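Local coordinates for helix-turn-helix transcriptional regulator (Pseudomonas aeruginosa, PDB 5XHX), which probably binds DNA as a LuxR-type transcriptional regulator, the chain here being its N-terminal ligand-binding domain without the helix-turn-helix part, at residues A[123-128]-A[146-151]. Residues are numbered along the deposited sequence; the frame is centred on the assembly and turned at random.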
loop_
_atom_site.group_PDB
_atom_site.type_symbol
_atom_site.label_atom_id
_atom_site.label_comp_id
_atom_site.label_asym_id
_atom_site.label_seq_id
_atom_site.Cartn_x
_atom_site.Cartn_y
_atom_site.Cartn_z
ATOM N N TYR A 123 4.549 -2.602 29.507
ATOM C CA TYR A 123 4.518 -2.661 28.047
ATOM C C TYR A 123 4.435 -1.302 27.367
ATOM O O TYR A 123 4.760 -1.208 26.178
ATOM C CB TYR A 123 3.343 -3.531 27.580
ATOM C CG TYR A 123 3.643 -5.002 27.747
ATOM C CD1 TYR A 123 4.465 -5.668 26.834
ATOM C CD2 TYR A 123 3.142 -5.719 28.825
ATOM C CE1 TYR A 123 4.763 -7.014 26.985
ATOM C CE2 TYR A 123 3.435 -7.073 28.986
ATOM C CZ TYR A 123 4.245 -7.711 28.062
ATOM O OH TYR A 123 4.545 -9.051 28.212
ATOM N N VAL A 124 4.008 -0.258 28.077
ATOM C CA VAL A 124 3.791 1.068 27.507
ATOM C C VAL A 124 4.702 2.106 28.157
ATOM O O VAL A 124 5.325 2.924 27.469
ATOM C CB VAL A 124 2.309 1.488 27.626
ATOM C CG1 VAL A 124 2.081 2.822 26.944
ATOM C CG2 VAL A 124 1.411 0.411 27.020
ATOM N N VAL A 125 4.787 2.083 29.491
ATOM C CA VAL A 125 5.746 2.814 30.317
ATOM C C VAL A 125 5.282 4.245 30.565
ATOM O O VAL A 125 4.952 4.593 31.703
ATOM C CB VAL A 125 7.174 2.782 29.732
ATOM C CG1 VAL A 125 8.156 3.444 30.702
ATOM C CG2 VAL A 125 7.599 1.348 29.445
ATOM N N THR A 126 5.245 5.097 29.531
ATOM C CA THR A 126 4.915 6.496 29.812
ATOM C C THR A 126 3.748 7.064 29.005
ATOM O O THR A 126 2.781 7.551 29.599
ATOM C CB THR A 126 6.147 7.390 29.605
ATOM O OG1 THR A 126 7.159 7.037 30.557
ATOM C CG2 THR A 126 5.783 8.844 29.799
ATOM N N ASP A 127 3.831 7.053 27.669
ATOM C CA ASP A 127 2.800 7.661 26.834
ATOM C C ASP A 127 2.388 6.689 25.741
ATOM O O ASP A 127 3.101 5.738 25.424
ATOM C CB ASP A 127 3.282 8.989 26.207
ATOM C CG ASP A 127 2.131 9.921 25.825
ATOM O OD1 ASP A 127 0.937 9.595 26.072
ATOM O OD2 ASP A 127 2.425 10.999 25.282
ATOM N N GLU A 128 1.222 6.945 25.154
ATOM C CA GLU A 128 0.695 6.042 24.145
ATOM C C GLU A 128 -0.149 6.827 23.156
ATOM O O GLU A 128 -0.870 7.750 23.545
ATOM C CB GLU A 128 -0.161 4.930 24.778
ATOM C CG GLU A 128 -0.384 3.731 23.871
ATOM C CD GLU A 128 -1.239 2.635 24.518
ATOM O OE1 GLU A 128 -1.756 1.747 23.781
ATOM O OE2 GLU A 128 -1.407 2.676 25.756
ATOM N N GLY A 146 3.692 3.042 21.792
ATOM C CA GLY A 146 4.007 3.507 23.133
ATOM C C GLY A 146 5.356 4.192 23.198
ATOM O O GLY A 146 6.214 3.947 22.346
ATOM N N SER A 147 5.553 5.064 24.190
ATOM C CA SER A 147 6.829 5.734 24.400
ATOM C C SER A 147 7.166 5.729 25.883
ATOM O O SER A 147 6.277 5.862 26.729
ATOM C CB SER A 147 6.802 7.182 23.902
ATOM O OG SER A 147 8.090 7.787 23.955
ATOM N N GLU A 148 8.459 5.586 26.188
ATOM C CA GLU A 148 8.949 5.864 27.534
ATOM C C GLU A 148 9.053 7.362 27.818
ATOM O O GLU A 148 9.118 7.751 28.987
ATOM C CB GLU A 148 10.297 5.160 27.752
ATOM C CG GLU A 148 10.154 3.627 27.780
ATOM C CD GLU A 148 11.467 2.865 27.620
ATOM O OE1 GLU A 148 12.550 3.468 27.786
ATOM O OE2 GLU A 148 11.410 1.652 27.319
ATOM N N SER A 149 9.024 8.212 26.792
ATOM C CA SER A 149 8.848 9.645 26.991
ATOM C C SER A 149 7.439 10.055 26.540
ATOM O O SER A 149 6.543 9.209 26.424
ATOM C CB SER A 149 9.969 10.411 26.270
ATOM O OG SER A 149 10.332 9.784 25.055
ATOM N N ARG A 150 7.234 11.346 26.309
ATOM C CA ARG A 150 5.925 11.860 25.931
ATOM C C ARG A 150 5.884 12.171 24.441
ATOM O O ARG A 150 6.876 12.613 23.856
ATOM C CB ARG A 150 5.573 13.113 26.735
ATOM C CG ARG A 150 5.302 12.825 28.206
ATOM C CD ARG A 150 5.405 14.065 29.085
ATOM N NE ARG A 150 6.757 14.633 29.105
ATOM C CZ ARG A 150 7.849 14.009 29.555
ATOM N NH1 ARG A 150 7.775 12.780 30.063
ATOM N NH2 ARG A 150 9.023 14.626 29.506
ATOM N N PHE A 151 4.734 11.909 23.827
ATOM C CA PHE A 151 4.468 12.388 22.479
ATOM C C PHE A 151 3.982 13.821 22.586
ATOM O O PHE A 151 2.962 14.078 23.233
ATOM C CB PHE A 151 3.415 11.522 21.782
ATOM C CG PHE A 151 3.852 10.107 21.532
ATOM C CD1 PHE A 151 4.842 9.822 20.602
ATOM C CD2 PHE A 151 3.254 9.059 22.203
ATOM C CE1 PHE A 151 5.229 8.523 20.360
ATOM C CE2 PHE A 151 3.634 7.750 21.962
ATOM C CZ PHE A 151 4.615 7.481 21.037
#
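The carboxylate of Asp-127 reaches across to the chain leaving the neighbouring strand and takes the backbone N-H of Phe-151 on OD2 (N to OD2 2.9 Å). CG of Asp-127 lies anti to its own backbone N (chi1 -156°), which sets it near the N of Phe-151. The N-H meets OD2 on its anti side, close to the carboxylate plane. His-101 NE2 also bonds OD2, so OD2 of this buried residue has two partners, while OD1 takes a weak bond from the N-H of Glu-128; together they hold the group's rotation. The Phe-151 ring crosses the Asp-127 carboxylate obliquely, planes 44° apart, with Phe-151 CD2 3.7 Å from Asp-127 OD2, and its edge atom CE2 meets the CA of Glu-128. Behind the carboxylate, CB of Asp-127 rests 3.3 Å from the carbonyl O of Ser-149.

One residue earlier, Thr-126 sets OG1 beside its own backbone N, anti to its carbonyl carbon (chi1 -64°), and gives a 2.6 Å hydrogen bond to the carbonyl O of Glu-148, approaching from above the carbonyl plane. Its CG2 turns to the Ser-149 carbonyl O. Farther out, CG1 of Val-125 packs 3.5 Å from CG of Glu-148 as the two side chains cross. Ser-147 OG accepts the N-H of Ser-149, an ST turn where the strand ends, and also bonds Pro-41 O.

Between the backbones, Ser-147 O receives a nearly straight bond from Asp-127 N (2.9 Å) and a weak one from Thr-126 N, while Ser-147 N returns one to Asp-127 O. Thr-126 and Asp-127 thus both face Ser-147: a classic beta bulge at the open end of the antiparallel hairpin 127-134/140-147, just after helix 114-123, in the sheet of this ligand-binding domain.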